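TSC1 N-terminal domain (Chaetomium thermophilum, PDB 7A0M) probably helps bring the TSC complex to lysosomes by binding phosphoinositide lipids, as part of the subunit TSC1, and so contributes to mTORC1 regulation. Local coordinates at residues K344-L349 and V360-I365. Numbering follows the deposited sequence.
Sequences KPHNYL and VHAAEI. With SO4 (sulfate ion), chain E.
Lys344 NZ is gripped from two sides: it donates to Asn347 OD1 at 3.0 Å and to O2 of a sulfate ion at 2.9 Å, with a weak third bond to sulfate O1. The C=O...N angle at Asn347 is 124°, the donor tilted 20° from the carbonyl plane. The lysine CB points away from helix 357-373, and the extended chain (CG anti to the backbone N, chi1 -166°) carries NZ out to these partners. Pro345 CG lies 3.8 Å from Ala362 CB, and Pro345 CD is almost as near: the methyl sits off the CG-CD edge of the pyrrolidine, not over its face. His346 brings CE1 obliquely to the same methyl at 4.2 Å, while its NE2 is hydrogen-bonded to Asp359 OD1. Leu349 and His361 cross at about a right angle, Leu349 CD1 meeting His361 CE1 at 3.9 Å; within the helix, Ile365 CG1 lies 3.5 Å above one face of that imidazole, offset toward the rim. Cut back to an alanine, position 344 would lose its ammonium, which would probably leave Asn347 OD1 and the sulfate without this donor. The sulfate, probably from the crystallisation liquor, is consistent with an anion-pairing lysine but does not by itself locate a lipid site. Chemically, the two segments touch through methyl, pyrrolidine, leucine and imidazole carbons, while His346 to Asp359 supplies a polar tie to the same helix.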
ATOM      1  N   LYS B 344      -2.408 -12.587  14.123  1.00 43.42           N
ATOM      2  CA  LYS B 344      -2.558 -13.552  15.211  1.00 42.09           C
ATOM      3  C   LYS B 344      -3.502 -12.971  16.248  1.00 49.21           C
ATOM      4  O   LYS B 344      -3.073 -12.450  17.285  1.00 44.67           O
ATOM      5  CB  LYS B 344      -1.199 -13.903  15.821  1.00 34.57           C
ATOM      6  CG  LYS B 344      -1.205 -15.129  16.721  1.00 48.86           C
ATOM      7  CD  LYS B 344       0.101 -15.250  17.491  1.00 59.12           C
ATOM      8  CE  LYS B 344       0.128 -16.511  18.339  1.00 61.53           C
ATOM      9  NZ  LYS B 344       1.245 -16.497  19.324  1.00 64.13           N
ATOM     10  N   PRO B 345      -4.814 -13.044  16.001  1.00 46.66           N
ATOM     11  CA  PRO B 345      -5.774 -12.622  17.030  1.00 48.73           C
ATOM     12  C   PRO B 345      -5.871 -13.609  18.172  1.00 55.99           C
ATOM     13  O   PRO B 345      -6.583 -13.337  19.150  1.00 46.97           O
ATOM     14  CB  PRO B 345      -7.093 -12.527  16.258  1.00 45.66           C
ATOM     15  CG  PRO B 345      -6.950 -13.552  15.183  1.00 47.22           C
ATOM     16  CD  PRO B 345      -5.488 -13.549  14.791  1.00 48.74           C
ATOM     17  N   HIS B 346      -5.183 -14.749  18.068  1.00 48.97           N
ATOM     18  CA  HIS B 346      -5.015 -15.636  19.210  1.00 53.29           C
ATOM     19  C   HIS B 346      -4.472 -14.872  20.409  1.00 51.17           C
ATOM     20  O   HIS B 346      -4.952 -15.045  21.533  1.00 61.26           O
ATOM     21  CB  HIS B 346      -4.078 -16.791  18.844  1.00 51.97           C
ATOM     22  CG  HIS B 346      -4.460 -17.519  17.590  1.00 56.71           C
ATOM     23  ND1 HIS B 346      -4.480 -16.913  16.351  1.00 51.36           N
ATOM     24  CD2 HIS B 346      -4.823 -18.807  17.383  1.00 56.90           C
ATOM     25  CE1 HIS B 346      -4.849 -17.793  15.438  1.00 53.52           C
ATOM     26  NE2 HIS B 346      -5.061 -18.951  16.037  1.00 55.09           N
ATOM     27  N   ASN B 347      -3.494 -13.991  20.180  1.00 53.90           N
ATOM     28  CA  ASN B 347      -2.852 -13.242  21.255  1.00 56.56           C
ATOM     29  C   ASN B 347      -3.798 -12.302  21.993  1.00 49.73           C
ATOM     30  O   ASN B 347      -3.401 -11.741  23.020  1.00 42.61           O
ATOM     31  CB  ASN B 347      -1.677 -12.436  20.695  1.00 53.16           C
ATOM     32  CG  ASN B 347      -0.463 -13.296  20.407  1.00 59.87           C
ATOM     33  OD1 ASN B 347      -0.466 -14.497  20.670  1.00 66.73           O
ATOM     34  ND2 ASN B 347       0.581 -12.684  19.861  1.00 56.03           N
ATOM     35  N   TYR B 348      -5.028 -12.114  21.510  1.00 52.54           N
ATOM     36  CA  TYR B 348      -5.947 -11.153  22.104  1.00 55.65           C
ATOM     37  C   TYR B 348      -7.265 -11.745  22.576  1.00 51.80           C
ATOM     38  O   TYR B 348      -7.932 -11.121  23.408  1.00 62.90           O
ATOM     39  CB  TYR B 348      -6.263 -10.025  21.107  1.00 49.21           C
ATOM     40  CG  TYR B 348      -5.080  -9.157  20.736  1.00 50.63           C
ATOM     41  CD1 TYR B 348      -4.190  -9.549  19.743  1.00 50.12           C
ATOM     42  CD2 TYR B 348      -4.864  -7.939  21.367  1.00 53.41           C
ATOM     43  CE1 TYR B 348      -3.114  -8.755  19.395  1.00 48.77           C
ATOM     44  CE2 TYR B 348      -3.790  -7.138  21.025  1.00 59.84           C
ATOM     45  CZ  TYR B 348      -2.919  -7.551  20.040  1.00 55.06           C
ATOM     46  OH  TYR B 348      -1.847  -6.760  19.696  1.00 64.74           O
ATOM     47  N   LEU B 349      -7.663 -12.915  22.079  1.00 50.20           N
ATOM     48  CA  LEU B 349      -8.987 -13.449  22.337  1.00 55.45           C
ATOM     49  C   LEU B 349      -8.898 -14.761  23.103  1.00 56.02           C
ATOM     50  O   LEU B 349      -8.114 -15.642  22.723  1.00 45.88           O
ATOM     51  CB  LEU B 349      -9.744 -13.669  21.018  1.00 48.33           C
ATOM     52  CG  LEU B 349      -9.991 -12.423  20.168  1.00 50.55           C
ATOM     53  CD1 LEU B 349     -10.586 -12.804  18.823  1.00 45.06           C
ATOM     54  CD2 LEU B 349     -10.898 -11.450  20.904  1.00 41.28           C
ATOM     55  N   VAL B 360     -10.409 -20.357  12.019  1.00 64.75           N
ATOM     56  CA  VAL B 360     -11.407 -19.955  11.034  1.00 61.40           C
ATOM     57  C   VAL B 360     -11.704 -18.468  11.171  1.00 61.04           C
ATOM     58  O   VAL B 360     -11.815 -17.744  10.174  1.00 64.71           O
ATOM     59  CB  VAL B 360     -12.681 -20.809  11.184  1.00 67.33           C
ATOM     60  CG1 VAL B 360     -13.815 -20.233  10.350  1.00 73.23           C
ATOM     61  CG2 VAL B 360     -12.402 -22.250  10.789  1.00 57.90           C
ATOM     62  N   HIS B 361     -11.832 -17.992  12.412  1.00 58.27           N
ATOM     63  CA  HIS B 361     -12.051 -16.570  12.648  1.00 54.70           C
ATOM     64  C   HIS B 361     -10.877 -15.733  12.156  1.00 51.54           C
ATOM     65  O   HIS B 361     -11.070 -14.657  11.582  1.00 58.99           O
ATOM     66  CB  HIS B 361     -12.288 -16.328  14.137  1.00 54.78           C
ATOM     67  CG  HIS B 361     -12.504 -14.890  14.492  1.00 55.84           C
ATOM     68  ND1 HIS B 361     -11.493 -14.085  14.969  1.00 58.25           N
ATOM     69  CD2 HIS B 361     -13.613 -14.115  14.445  1.00 58.74           C
ATOM     70  CE1 HIS B 361     -11.969 -12.874  15.199  1.00 59.87           C
ATOM     71  NE2 HIS B 361     -13.253 -12.866  14.889  1.00 61.02           N
ATOM     72  N   ALA B 362      -9.649 -16.216  12.365  1.00 44.14           N
ATOM     73  CA  ALA B 362      -8.474 -15.478  11.910  1.00 39.52           C
ATOM     74  C   ALA B 362      -8.450 -15.352  10.391  1.00 42.54           C
ATOM     75  O   ALA B 362      -8.200 -14.269   9.850  1.00 45.88           O
ATOM     76  CB  ALA B 362      -7.202 -16.157  12.415  1.00 40.88           C
ATOM     77  N   ALA B 363      -8.701 -16.457   9.685  1.00 42.27           N
ATOM     78  CA  ALA B 363      -8.742 -16.412   8.226  1.00 39.98           C
ATOM     79  C   ALA B 363      -9.851 -15.494   7.726  1.00 37.88           C
ATOM     80  O   ALA B 363      -9.678 -14.782   6.730  1.00 52.02           O
ATOM     81  CB  ALA B 363      -8.916 -17.821   7.661  1.00 40.04           C
ATOM     82  N   GLU B 364     -11.000 -15.498   8.405  1.00 44.07           N
ATOM     83  CA  GLU B 364     -12.110 -14.650   7.978  1.00 48.92           C
ATOM     84  C   GLU B 364     -11.805 -13.173   8.204  1.00 50.83           C
ATOM     85  O   GLU B 364     -12.168 -12.328   7.378  1.00 53.29           O
ATOM     86  CB  GLU B 364     -13.385 -15.061   8.712  1.00 51.91           C
ATOM     87  CG  GLU B 364     -13.974 -16.384   8.251  1.00 60.58           C
ATOM     88  CD  GLU B 364     -15.114 -16.852   9.133  1.00 73.88           C
ATOM     89  OE1 GLU B 364     -15.432 -16.150  10.116  1.00 81.82           O
ATOM     90  OE2 GLU B 364     -15.693 -17.920   8.846  1.00 82.12           O
ATOM     91  N   ILE B 365     -11.152 -12.840   9.322  1.00 57.24           N
ATOM     92  CA  ILE B 365     -10.746 -11.456   9.559  1.00 50.81           C
ATOM     93  C   ILE B 365      -9.755 -11.003   8.494  1.00 45.65           C
ATOM     94  O   ILE B 365      -9.844  -9.883   7.977  1.00 43.47           O
ATOM     95  CB  ILE B 365     -10.164 -11.301  10.977  1.00 45.90           C
ATOM     96  CG1 ILE B 365     -11.239 -11.557  12.033  1.00 50.67           C
ATOM     97  CG2 ILE B 365      -9.557  -9.915  11.159  1.00 39.22           C
ATOM     98  CD1 ILE B 365     -12.139 -10.370  12.296  1.00 63.56           C
TER
HETATM   99  S   SO4 E 501       4.240 -16.532  17.198  1.00 77.02           S
HETATM  100  O1  SO4 E 501       3.926 -17.735  17.964  1.00 82.82           O
HETATM  101  O2  SO4 E 501       3.451 -15.413  17.705  1.00 79.68           O
HETATM  102  O3  SO4 E 501       5.661 -16.226  17.332  1.00 70.34           O
HETATM  103  O4  SO4 E 501       3.921 -16.754  15.791  1.00 86.52           O